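Local coordinates for protein tyrosinase (Burkholderia thailandensis, PDB 5ZRD) that probably hydroxylates monophenols and oxidises the resulting catechols at a coupled pair of copper ions, acting efficiently at acidic pH, at residues 82-87 / 365-370; 250-255 / 344-349. All coordinates share one frame; numbering follows the deposited sequence.

Contact 1. Residues 82-87 / 365-370; sequences YCNHGN and ESLNLT. With CU (copper (II) ion), chain J.
Asn87 and Leu367 mark the closest passage of two irregular backbone segments, their CA atoms 8.1 Å apart, with neither helix nor strand on either side. The touch is small and buried, some 79 Å² in all, and both of its close atom contacts run through one branch, CD1 of Leu367. Leu367 lies at about a right angle to the side chain of Asn87 and sets CD1 over the flat face of the Asn87 amide, 3.4 Å from Asn87 ND2 and 3.6 Å from Asn87 CG. Leu367 CG lies beside its own backbone N, and the extended second torsion then carries CD1 across the gap. One N-H of Asn87 ND2 is used within the segment, to Asn84 OD1 over 2.9 Å, nearly straight at 164° and close to the amide plane of Asn87. Asn87 OD1 accepts from the backbone N of Leu89 in the turn leading to helix 90-108, so the amide is held in its plane and this face is left to the methyl. The same short loop also carries a ligand of the type-3 site, a pair of coppers each held by three histidines. Cys83 SG is bonded to His85 CE1 at 1.9 Å, a thioether found in some members of the family, such as fungal tyrosinases and molluscan haemocyanins, and it probably limits rotation of the imidazole, whose NE2 binds copper at 2.1 Å. His57 and His94 complete the histidine set of this copper, while Gln355 OE1 is hydrogen-bonded to His85 ND1 and steadies the ring from the second shell. Gly86 suits the next position because the backbone bends there with a positive phi of 60°, bringing Asn87 back near Asn84, whose OD1 comes within 4.5 Å of Leu367 CD1.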
loop_
_atom_site.group_PDB
_atom_site.type_symbol
_atom_site.label_atom_id
_atom_site.label_comp_id
_atom_site.label_asym_id
_atom_site.label_seq_id
_atom_site.Cartn_x
_atom_site.Cartn_y
_atom_site.Cartn_z
ATOM N N TYR A 82 -12.649 20.529 0.215
ATOM C CA TYR A 82 -11.756 21.670 0.279
ATOM C C TYR A 82 -11.967 22.480 1.574
ATOM O O TYR A 82 -11.103 23.309 1.959
ATOM C CB TYR A 82 -11.995 22.509 -0.971
ATOM C CG TYR A 82 -11.405 21.936 -2.234
ATOM C CD1 TYR A 82 -10.035 21.774 -2.352
ATOM C CD2 TYR A 82 -12.206 21.521 -3.295
ATOM C CE1 TYR A 82 -9.465 21.230 -3.492
ATOM C CE2 TYR A 82 -11.654 21.011 -4.458
ATOM C CZ TYR A 82 -10.276 20.882 -4.558
ATOM O OH TYR A 82 -9.687 20.357 -5.669
ATOM N N CYS A 83 -13.126 22.350 2.246
ATOM C CA CYS A 83 -13.417 23.268 3.321
ATOM C C CYS A 83 -12.407 23.009 4.444
ATOM O O CYS A 83 -11.937 21.843 4.642
ATOM C CB CYS A 83 -14.861 23.192 3.792
ATOM S SG CYS A 83 -15.292 21.674 4.695
ATOM N N ASN A 84 -12.025 24.112 5.116
ATOM C CA ASN A 84 -11.155 24.115 6.293
ATOM C C ASN A 84 -12.013 24.186 7.566
ATOM O O ASN A 84 -12.820 25.118 7.722
ATOM C CB ASN A 84 -10.170 25.282 6.254
ATOM C CG ASN A 84 -8.967 24.998 5.395
ATOM O OD1 ASN A 84 -8.113 24.231 5.805
ATOM N ND2 ASN A 84 -8.930 25.551 4.188
ATOM N N HIS A 85 -11.783 23.227 8.473
ATOM C CA HIS A 85 -12.475 23.105 9.777
ATOM C C HIS A 85 -11.494 22.702 10.870
ATOM O O HIS A 85 -10.539 22.015 10.626
ATOM C CB HIS A 85 -13.580 22.060 9.689
ATOM C CG HIS A 85 -14.496 22.319 8.548
ATOM N ND1 HIS A 85 -14.298 21.769 7.321
ATOM C CD2 HIS A 85 -15.541 23.167 8.425
ATOM C CE1 HIS A 85 -15.229 22.218 6.504
ATOM N NE2 HIS A 85 -16.011 23.080 7.154
ATOM N N GLY A 86 -11.732 23.158 12.068
ATOM C CA GLY A 86 -10.833 22.930 13.167
ATOM C C GLY A 86 -9.443 23.495 12.912
ATOM O O GLY A 86 -8.466 22.998 13.510
ATOM N N ASN A 87 -9.308 24.521 12.069
ATOM C CA ASN A 87 -7.986 25.077 11.856
ATOM C C ASN A 87 -8.096 26.573 11.541
ATOM O O ASN A 87 -9.178 27.084 11.355
ATOM C CB ASN A 87 -7.232 24.268 10.801
ATOM C CG ASN A 87 -7.744 24.498 9.396
ATOM O OD1 ASN A 87 -8.135 25.616 9.053
ATOM N ND2 ASN A 87 -7.652 23.466 8.564
ATOM N N GLU A 365 2.003 19.547 7.387
ATOM C CA GLU A 365 2.195 20.788 6.674
ATOM C C GLU A 365 1.579 21.969 7.444
ATOM O O GLU A 365 0.487 21.902 8.039
ATOM C CB GLU A 365 1.615 20.618 5.277
ATOM C CG GLU A 365 1.719 21.848 4.398
ATOM C CD GLU A 365 1.723 21.502 2.916
ATOM O OE1 GLU A 365 1.382 20.355 2.587
ATOM O OE2 GLU A 365 2.068 22.384 2.096
ATOM N N SER A 366 2.277 23.097 7.392
ATOM C CA SER A 366 1.873 24.283 8.117
ATOM C C SER A 366 0.808 25.048 7.328
ATOM O O SER A 366 0.925 25.219 6.120
ATOM C CB SER A 366 3.062 25.163 8.445
ATOM O OG SER A 366 2.683 26.529 8.413
ATOM N N LEU A 367 -0.215 25.511 8.053
ATOM C CA LEU A 367 -1.212 26.419 7.559
ATOM C C LEU A 367 -0.934 27.811 8.127
ATOM O O LEU A 367 -0.719 27.960 9.352
ATOM C CB LEU A 367 -2.603 25.953 8.000
ATOM C CG LEU A 367 -2.934 24.498 7.708
ATOM C CD1 LEU A 367 -4.328 24.126 8.214
ATOM C CD2 LEU A 367 -2.839 24.238 6.223
ATOM N N ASN A 368 -0.991 28.814 7.246
ATOM C CA ASN A 368 -0.723 30.207 7.616
ATOM C C ASN A 368 -1.475 31.158 6.653
ATOM O O ASN A 368 -2.349 30.720 5.892
ATOM C CB ASN A 368 0.790 30.413 7.653
ATOM C CG ASN A 368 1.394 30.131 6.297
ATOM O OD1 ASN A 368 1.045 30.807 5.333
ATOM N ND2 ASN A 368 2.190 29.078 6.197
ATOM N N LEU A 369 -1.176 32.455 6.682
ATOM C CA LEU A 369 -1.987 33.457 5.916
ATOM C C LEU A 369 -1.644 33.419 4.424
ATOM O O LEU A 369 -2.341 34.030 3.610
ATOM C CB LEU A 369 -1.742 34.861 6.477
ATOM C CG LEU A 369 -2.169 35.050 7.933
ATOM C CD1 LEU A 369 -1.445 36.226 8.566
ATOM C CD2 LEU A 369 -3.671 35.213 8.043
ATOM N N THR A 370 -0.584 32.675 4.109
ATOM C CA THR A 370 -0.030 32.441 2.771
ATOM C C THR A 370 -0.662 31.198 2.135
ATOM O O THR A 370 -0.546 30.993 0.940
ATOM C CB THR A 370 1.504 32.333 2.911
ATOM O OG1 THR A 370 1.923 33.677 2.720
ATOM C CG2 THR A 370 2.232 31.424 1.947
HETATM CU CU CU J . -17.323 24.327 6.141
#

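Contact 2. Residues 250-255 / 344-349; sequences YTVFSN and RNYPGT
A type II beta turn, Tyr346 to Thr349, packs beside the short helix 250-254 and the N-cap of the helix that follows it. Thr251 CG2 approaches the ring of Tyr346 obliquely, 3.9 Å from Tyr346 CD2, and Val252 CG1 adds a looser apolar touch at 4.4 Å from Tyr346 CE2. In Thr251 the methyl stands trans to the backbone N and turns to the ring, leaving OG1 to pair with the backbone N of Ile343; a beta-branched residue with one polar and one apolar arm suits this border. Pro347 CD lies over one face of the Tyr346 ring, offset toward its rim. The turn is a textbook case: proline and glycine fill its two central positions, Gly348 taking a phi of 103°. Two donors from one residue converge on Tyr346 O, Thr349 N at 2.9 Å and Thr349 OG1 at 2.6 Å, tying the turn shut. Having no side chain, Gly348 also lets its CA come within 3.9 Å of Asn255 OD1. Asn255 is the N-cap of helix 256-265, its side chain capping a backbone N of the first turn, and its ND2 donates almost straight (164°) to Ser254 OG at 2.7 Å. That hydroxyl in turn donates to Thr251 O, also at 2.7 Å, so a relay of polar groups joins the cap to the preceding helix. Ser258 OG, hydrogen-bonded to Pro347 O and to Asn255 ND2, bridges turn and cap, and across the subunit interface Pro347 meets Pro347 of the second subunit.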
loop_
_atom_site.group_PDB
_atom_site.type_symbol
_atom_site.label_atom_id
_atom_site.label_comp_id
_atom_site.label_asym_id
_atom_site.label_seq_id
_atom_site.Cartn_x
_atom_site.Cartn_y
_atom_site.Cartn_z
ATOM N N TYR A 250 -6.790 36.244 16.866
ATOM C CA TYR A 250 -7.329 35.596 15.703
ATOM C C TYR A 250 -7.128 34.074 15.797
ATOM O O TYR A 250 -8.009 33.312 15.451
ATOM C CB TYR A 250 -6.710 36.120 14.404
ATOM C CG TYR A 250 -7.215 35.341 13.221
ATOM C CD1 TYR A 250 -8.510 35.501 12.768
ATOM C CD2 TYR A 250 -6.443 34.357 12.626
ATOM C CE1 TYR A 250 -9.029 34.723 11.739
ATOM C CE2 TYR A 250 -6.943 33.566 11.602
ATOM C CZ TYR A 250 -8.240 33.752 11.156
ATOM O OH TYR A 250 -8.713 32.983 10.138
ATOM N N THR A 251 -5.990 33.625 16.266
ATOM C CA THR A 251 -5.776 32.175 16.333
ATOM C C THR A 251 -6.933 31.497 17.091
ATOM O O THR A 251 -7.515 30.550 16.562
ATOM C CB THR A 251 -4.391 31.829 16.882
ATOM O OG1 THR A 251 -3.410 32.459 16.052
ATOM C CG2 THR A 251 -4.136 30.339 16.891
ATOM N N VAL A 252 -7.331 31.994 18.262
ATOM C CA VAL A 252 -8.278 31.254 19.059
ATOM C C VAL A 252 -9.699 31.677 18.705
ATOM O O VAL A 252 -10.647 30.937 19.001
ATOM C CB VAL A 252 -7.991 31.388 20.558
ATOM C CG1 VAL A 252 -6.593 30.893 20.853
ATOM C CG2 VAL A 252 -8.212 32.793 21.098
ATOM N N PHE A 253 -9.831 32.838 18.046
ATOM C CA PHE A 253 -11.094 33.215 17.480
ATOM C C PHE A 253 -11.467 32.255 16.346
ATOM O O PHE A 253 -12.649 31.956 16.146
ATOM C CB PHE A 253 -11.081 34.645 16.933
ATOM C CG PHE A 253 -12.341 35.061 16.212
ATOM C CD1 PHE A 253 -13.492 35.340 16.922
ATOM C CD2 PHE A 253 -12.398 35.081 14.831
ATOM C CE1 PHE A 253 -14.657 35.715 16.265
ATOM C CE2 PHE A 253 -13.562 35.432 14.159
ATOM C CZ PHE A 253 -14.694 35.756 14.879
ATOM N N SER A 254 -10.456 31.787 15.616
ATOM C CA SER A 254 -10.676 31.185 14.326
ATOM C C SER A 254 -11.282 29.782 14.432
ATOM O O SER A 254 -11.964 29.407 13.513
ATOM C CB SER A 254 -9.412 31.142 13.522
ATOM O OG SER A 254 -8.515 30.186 14.058
ATOM N N ASN A 255 -11.031 28.994 15.471
ATOM C CA ASN A 255 -11.297 27.547 15.321
ATOM C C ASN A 255 -11.303 26.816 16.671
ATOM O O ASN A 255 -10.718 27.273 17.635
ATOM C CB ASN A 255 -10.283 26.901 14.374
ATOM C CG ASN A 255 -8.914 26.653 14.973
ATOM O OD1 ASN A 255 -8.669 25.568 15.506
ATOM N ND2 ASN A 255 -7.988 27.607 14.830
ATOM N N ARG A 344 2.545 30.852 15.257
ATOM C CA ARG A 344 3.219 29.786 14.515
ATOM C C ARG A 344 3.199 28.488 15.339
ATOM O O ARG A 344 3.597 28.447 16.485
ATOM C CB ARG A 344 4.659 30.187 14.159
ATOM C CG ARG A 344 4.898 30.499 12.684
ATOM C CD ARG A 344 4.365 31.860 12.229
ATOM N NE ARG A 344 5.235 33.008 12.532
ATOM C CZ ARG A 344 5.568 33.983 11.673
ATOM N NH1 ARG A 344 6.262 35.032 12.094
ATOM N NH2 ARG A 344 5.202 33.915 10.404
ATOM N N ASN A 345 2.702 27.441 14.733
ATOM C CA ASN A 345 2.799 26.064 15.225
ATOM C C ASN A 345 1.865 25.818 16.412
ATOM O O ASN A 345 2.020 24.773 17.082
ATOM C CB ASN A 345 4.234 25.654 15.549
ATOM C CG ASN A 345 5.071 25.415 14.299
ATOM O OD1 ASN A 345 4.623 24.752 13.383
ATOM N ND2 ASN A 345 6.301 25.904 14.264
ATOM N N TYR A 346 0.937 26.746 16.666
ATOM C CA TYR A 346 -0.115 26.533 17.635
ATOM C C TYR A 346 -1.083 25.465 17.107
ATOM O O TYR A 346 -1.344 25.402 15.937
ATOM C CB TYR A 346 -0.875 27.826 17.938
ATOM C CG TYR A 346 -1.526 27.873 19.300
ATOM C CD1 TYR A 346 -0.776 28.106 20.429
ATOM C CD2 TYR A 346 -2.906 27.747 19.470
ATOM C CE1 TYR A 346 -1.356 28.215 21.686
ATOM C CE2 TYR A 346 -3.499 27.801 20.728
ATOM C CZ TYR A 346 -2.707 28.024 21.847
ATOM O OH TYR A 346 -3.235 28.140 23.105
ATOM N N PRO A 347 -1.634 24.644 17.994
ATOM C CA PRO A 347 -2.635 23.692 17.527
ATOM C C PRO A 347 -3.710 24.446 16.746
ATOM O O PRO A 347 -4.151 25.507 17.190
ATOM C CB PRO A 347 -3.171 23.047 18.811
ATOM C CG PRO A 347 -1.952 23.039 19.678
ATOM C CD PRO A 347 -1.380 24.424 19.420
ATOM N N GLY A 348 -4.110 23.890 15.607
ATOM C CA GLY A 348 -4.993 24.599 14.657
ATOM C C GLY A 348 -4.222 25.131 13.448
ATOM O O GLY A 348 -4.835 25.521 12.489
ATOM N N THR A 349 -2.893 25.129 13.484
ATOM C CA THR A 349 -2.091 25.667 12.363
ATOM C C THR A 349 -1.448 24.530 11.577
ATOM O O THR A 349 -0.566 24.804 10.773
ATOM C CB THR A 349 -0.968 26.611 12.808
ATOM O OG1 THR A 349 -0.096 25.900 13.671
ATOM C CG2 THR A 349 -1.459 27.831 13.537
#

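Overall arrangement
Contact 2 falls within the span of chain between the two halves of contact 1: the order is 82-87, 250-255, 344-349, 365-370. Their centres lie about 10 Å apart, and the contacts touch directly. Leu367 N probably donates a hydrogen bond to Thr349 O (2.8 Å), linking the two late loop segments, while Asn87 O packs on Asn255 CB at 3.2 Å. The long loop between helix 315-334 and strand 372-373 therefore runs past both the copper-binding loop ahead of helix 90-108 and the start of helix 256-265. Both contacts also meet the second subunit, so the same loop lies between the surroundings of one copper and the subunit interface.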